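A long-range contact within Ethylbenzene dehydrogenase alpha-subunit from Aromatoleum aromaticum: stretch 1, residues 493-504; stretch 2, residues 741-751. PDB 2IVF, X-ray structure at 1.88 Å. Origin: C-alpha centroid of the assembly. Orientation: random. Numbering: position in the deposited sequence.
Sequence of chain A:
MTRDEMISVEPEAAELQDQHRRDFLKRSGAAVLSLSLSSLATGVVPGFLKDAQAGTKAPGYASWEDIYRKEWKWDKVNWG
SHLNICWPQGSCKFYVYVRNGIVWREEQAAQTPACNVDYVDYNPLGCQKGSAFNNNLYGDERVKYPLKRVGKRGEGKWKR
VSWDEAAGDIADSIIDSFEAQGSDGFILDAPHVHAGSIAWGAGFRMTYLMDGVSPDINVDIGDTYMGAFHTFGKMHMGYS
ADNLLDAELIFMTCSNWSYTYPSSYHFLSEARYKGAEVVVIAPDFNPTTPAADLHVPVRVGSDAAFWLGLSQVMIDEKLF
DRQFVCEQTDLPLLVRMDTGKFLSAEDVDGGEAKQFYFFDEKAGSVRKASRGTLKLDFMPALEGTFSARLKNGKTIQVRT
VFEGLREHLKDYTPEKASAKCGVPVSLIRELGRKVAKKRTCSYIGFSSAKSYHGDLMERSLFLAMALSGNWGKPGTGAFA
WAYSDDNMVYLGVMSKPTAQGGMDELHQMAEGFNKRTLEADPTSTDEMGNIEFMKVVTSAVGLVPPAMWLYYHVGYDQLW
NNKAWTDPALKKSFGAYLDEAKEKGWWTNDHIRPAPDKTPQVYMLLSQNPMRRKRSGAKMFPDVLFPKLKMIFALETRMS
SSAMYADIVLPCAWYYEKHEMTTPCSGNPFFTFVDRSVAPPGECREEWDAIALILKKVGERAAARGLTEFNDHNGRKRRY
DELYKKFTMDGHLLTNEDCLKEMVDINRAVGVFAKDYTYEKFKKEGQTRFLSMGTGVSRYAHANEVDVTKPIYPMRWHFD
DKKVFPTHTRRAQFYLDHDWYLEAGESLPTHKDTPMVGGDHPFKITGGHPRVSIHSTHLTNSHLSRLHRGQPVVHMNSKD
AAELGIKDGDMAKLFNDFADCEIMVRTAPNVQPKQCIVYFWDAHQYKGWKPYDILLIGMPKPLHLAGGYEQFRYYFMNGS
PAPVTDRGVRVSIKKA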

# COMPACT_ATOMS: atom_id res chain seq x y z
N VAL A 493 -27.26 9.46 -15.24
CA VAL A 493 -28.59 9.26 -15.87
C VAL A 493 -29.39 10.49 -16.16
O VAL A 493 -30.29 10.43 -16.99
CB VAL A 493 -29.48 8.28 -15.08
CG1 VAL A 493 -28.76 6.91 -14.97
CG2 VAL A 493 -29.83 8.83 -13.70
N MET A 494 -29.10 11.62 -15.53
CA MET A 494 -29.98 12.75 -15.72
C MET A 494 -29.89 13.28 -17.13
O MET A 494 -28.83 13.26 -17.74
CB MET A 494 -29.67 13.85 -14.73
CG MET A 494 -30.09 13.49 -13.33
SD MET A 494 -29.86 14.85 -12.15
CE MET A 494 -28.11 15.25 -12.33
N SER A 495 -31.00 13.79 -17.61
CA SER A 495 -31.05 14.41 -18.91
C SER A 495 -30.72 15.90 -18.86
O SER A 495 -30.43 16.50 -19.89
CB SER A 495 -32.40 14.16 -19.57
OG SER A 495 -33.42 14.78 -18.84
N LYS A 496 -30.73 16.50 -17.67
CA LYS A 496 -30.45 17.91 -17.53
C LYS A 496 -29.91 18.17 -16.14
O LYS A 496 -29.98 17.29 -15.28
CB LYS A 496 -31.70 18.71 -17.79
CG LYS A 496 -32.81 18.49 -16.83
CD LYS A 496 -34.10 18.99 -17.43
CE LYS A 496 -35.21 18.93 -16.41
NZ LYS A 496 -36.41 19.69 -16.84
N PRO A 497 -29.33 19.36 -15.91
CA PRO A 497 -28.77 19.58 -14.58
C PRO A 497 -29.78 19.53 -13.43
O PRO A 497 -30.97 19.78 -13.60
CB PRO A 497 -28.15 20.99 -14.68
CG PRO A 497 -27.93 21.20 -16.14
CD PRO A 497 -29.08 20.52 -16.78
N THR A 498 -29.25 19.24 -12.25
CA THR A 498 -30.01 19.27 -11.00
C THR A 498 -30.74 20.58 -10.82
O THR A 498 -31.92 20.60 -10.49
CB THR A 498 -29.03 19.07 -9.80
OG1 THR A 498 -28.40 17.79 -9.90
CG2 THR A 498 -29.75 19.21 -8.44
N ALA A 499 -30.02 21.69 -11.02
CA ALA A 499 -30.61 23.03 -10.91
C ALA A 499 -31.73 23.28 -11.92
O ALA A 499 -32.47 24.23 -11.79
CB ALA A 499 -29.53 24.05 -11.09
N GLN A 500 -31.86 22.43 -12.94
CA GLN A 500 -32.96 22.55 -13.91
C GLN A 500 -34.07 21.52 -13.75
O GLN A 500 -34.97 21.45 -14.57
CB GLN A 500 -32.41 22.49 -15.33
CG GLN A 500 -31.61 23.72 -15.68
CD GLN A 500 -31.06 23.67 -17.10
OE1 GLN A 500 -31.50 22.89 -17.95
NE2 GLN A 500 -30.09 24.54 -17.36
N GLY A 501 -34.04 20.75 -12.67
CA GLY A 501 -35.08 19.77 -12.43
C GLY A 501 -34.69 18.39 -12.92
O GLY A 501 -35.55 17.52 -13.13
N GLY A 502 -33.38 18.18 -13.11
CA GLY A 502 -32.87 16.92 -13.60
C GLY A 502 -33.24 15.71 -12.76
O GLY A 502 -33.32 14.61 -13.29
N MET A 503 -33.48 15.91 -11.47
CA MET A 503 -33.85 14.80 -10.60
C MET A 503 -35.35 14.54 -10.51
O MET A 503 -35.76 13.57 -9.91
CB MET A 503 -33.37 15.08 -9.18
CG MET A 503 -31.92 15.33 -9.07
SD MET A 503 -31.46 15.45 -7.34
CE MET A 503 -29.69 15.21 -7.46
N ASP A 504 -36.17 15.40 -11.11
CA ASP A 504 -37.62 15.30 -10.93
C ASP A 504 -38.24 13.97 -11.35
O ASP A 504 -39.02 13.39 -10.58
CB ASP A 504 -38.32 16.42 -11.68
CG ASP A 504 -38.10 17.75 -11.02
OD1 ASP A 504 -37.42 17.80 -9.97
OD2 ASP A 504 -38.62 18.74 -11.55
N LYS A 741 -18.85 20.60 -10.49
CA LYS A 741 -19.84 21.54 -10.06
C LYS A 741 -21.23 20.89 -10.03
O LYS A 741 -22.01 21.14 -9.14
CB LYS A 741 -19.87 22.72 -10.99
CG LYS A 741 -18.59 23.55 -10.94
CD LYS A 741 -18.64 24.67 -11.99
CE LYS A 741 -17.61 25.72 -11.63
NZ LYS A 741 -17.64 26.72 -12.65
N GLU A 742 -21.54 20.07 -11.04
CA GLU A 742 -22.82 19.36 -11.04
C GLU A 742 -22.89 18.32 -9.89
O GLU A 742 -23.95 18.18 -9.26
CB GLU A 742 -23.04 18.66 -12.37
CG GLU A 742 -24.35 17.93 -12.47
CD GLU A 742 -25.55 18.79 -12.31
OE1 GLU A 742 -25.47 20.02 -12.53
OE2 GLU A 742 -26.61 18.24 -11.96
N MET A 743 -21.80 17.63 -9.64
CA MET A 743 -21.77 16.68 -8.53
C MET A 743 -21.94 17.40 -7.21
O MET A 743 -22.55 16.86 -6.31
CB MET A 743 -20.48 15.91 -8.49
CG MET A 743 -20.36 14.89 -9.57
SD MET A 743 -18.90 13.95 -9.31
CE MET A 743 -19.27 12.63 -10.47
N VAL A 744 -21.41 18.62 -7.09
CA VAL A 744 -21.60 19.37 -5.85
C VAL A 744 -23.08 19.70 -5.70
O VAL A 744 -23.64 19.55 -4.63
CB VAL A 744 -20.73 20.63 -5.79
CG1 VAL A 744 -21.19 21.54 -4.64
CG2 VAL A 744 -19.25 20.23 -5.63
N ASP A 745 -23.73 20.11 -6.78
CA ASP A 745 -25.18 20.41 -6.77
C ASP A 745 -26.01 19.18 -6.42
O ASP A 745 -27.00 19.27 -5.72
CB ASP A 745 -25.63 20.92 -8.12
CG ASP A 745 -25.44 22.43 -8.28
OD1 ASP A 745 -24.92 23.09 -7.33
OD2 ASP A 745 -25.85 22.93 -9.34
N ILE A 746 -25.61 18.05 -6.96
CA ILE A 746 -26.25 16.77 -6.66
C ILE A 746 -26.11 16.49 -5.16
O ILE A 746 -27.10 16.24 -4.51
CB ILE A 746 -25.65 15.60 -7.47
CG1 ILE A 746 -26.00 15.73 -8.97
CG2 ILE A 746 -26.09 14.24 -6.84
CD1 ILE A 746 -25.14 14.82 -9.86
N ASN A 747 -24.90 16.61 -4.60
CA ASN A 747 -24.70 16.39 -3.17
C ASN A 747 -25.52 17.34 -2.31
O ASN A 747 -26.02 16.96 -1.22
CB ASN A 747 -23.19 16.50 -2.79
CG ASN A 747 -22.39 15.23 -3.12
OD1 ASN A 747 -21.18 15.21 -2.97
ND2 ASN A 747 -23.06 14.20 -3.57
N ARG A 748 -25.68 18.57 -2.76
CA ARG A 748 -26.50 19.54 -2.02
C ARG A 748 -27.99 19.20 -2.06
O ARG A 748 -28.72 19.38 -1.09
CB ARG A 748 -26.31 20.95 -2.58
CG ARG A 748 -24.92 21.56 -2.34
CD ARG A 748 -24.66 22.68 -3.32
NE ARG A 748 -25.33 23.90 -2.92
CZ ARG A 748 -25.54 24.95 -3.70
NH1 ARG A 748 -25.18 24.94 -4.97
NH2 ARG A 748 -26.15 26.00 -3.22
N ALA A 749 -28.42 18.75 -3.21
CA ALA A 749 -29.80 18.42 -3.49
C ALA A 749 -30.25 17.21 -2.68
O ALA A 749 -31.38 17.17 -2.24
CB ALA A 749 -29.98 18.15 -5.00
N VAL A 750 -29.37 16.25 -2.48
CA VAL A 750 -29.70 15.00 -1.77
C VAL A 750 -29.28 14.96 -0.30
O VAL A 750 -29.32 13.91 0.33
CB VAL A 750 -29.14 13.77 -2.51
CG1 VAL A 750 -29.64 13.79 -3.94
CG2 VAL A 750 -27.59 13.68 -2.47
N GLY A 751 -28.81 16.09 0.21
CA GLY A 751 -28.42 16.19 1.61
C GLY A 751 -27.04 15.68 2.01
O GLY A 751 -26.71 15.60 3.20
O HOH W 1 -27.12 21.80 -11.37

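The last part of a helix, residues 741-749, packs against an irregular loop from a segment more than 240 residues earlier in the chain, and the small contact, 339 Å² summed over both sides, is organised around one carboxylate. Glu742 leaves the helix sideways to the loop, but chi1 t (-179°) followed by chi2 p (61°) bends the chain so that its carboxylate reaches the loop backbone. There OE2 accepts two hydrogen bonds from one residue: Thr498 N to Glu742 OE2 is 2.8 Å and nearly straight (169°), and Thr498 OG1 to Glu742 OE2 is also 2.8 Å. Thr498 can give both because its chi1 is m (-62°), which sets OG1 on the same side as its own amide; the methyl CG2 is left to pack on the helix, 3.6 Å from Ala749 CB and 3.9 Å from Asp745 O. Threonine thus serves the polar and the apolar part of the contact at once. The other carboxylate oxygen is also engaged: Glu742 OE1 lies 3.6 Å from Pro497 CB and accepts a hydrogen bond from water 1 (O to OE1, 2.7 Å). The same water donates to Asp745 OD2 (O to OD2, 2.6 Å) and accepts from Ala499 N (N to O, 2.9 Å), so it ties the next loop amide to two acids one helical turn apart. Asp745, chi1 -86°, points toward the loop and presents OD2 to the water while OD1 takes a salt bridge with Arg748 NH1 (3.0 Å), whose hydrogen bond is weak in angle.

Two methionines supply most of the apolar packing. Met503 points toward the helix and is nearly extended beyond CB (chi1 m, chi2 t, chi3 t), carrying CE to a pocket at the end of the helix where it lies 3.8 Å from each of Ile746 CG2, Ala749 CB and Val750 CG1. A long unbranched chain suits this reach, and the small Ala749 lets both Met503 CE and Thr498 CG2 approach its CB. Met494 instead turns at its last torsion (chi3 -56°, m), bringing CE 3.9 Å from Ile746 CD1 and 3.4 Å from Glu742 OE2. Ile746, with chi1 m and chi2 t, spreads its branches between them: CD1 meets Met494, CG2 meets Met503, and CG1 lies 3.3 Å from Thr498 OG1. The loop holds its shape through Pro497 O, which accepts from Gln500 N and Gly502 N (both 2.9 Å); at Gly502 a CB would clash with Lys496 O.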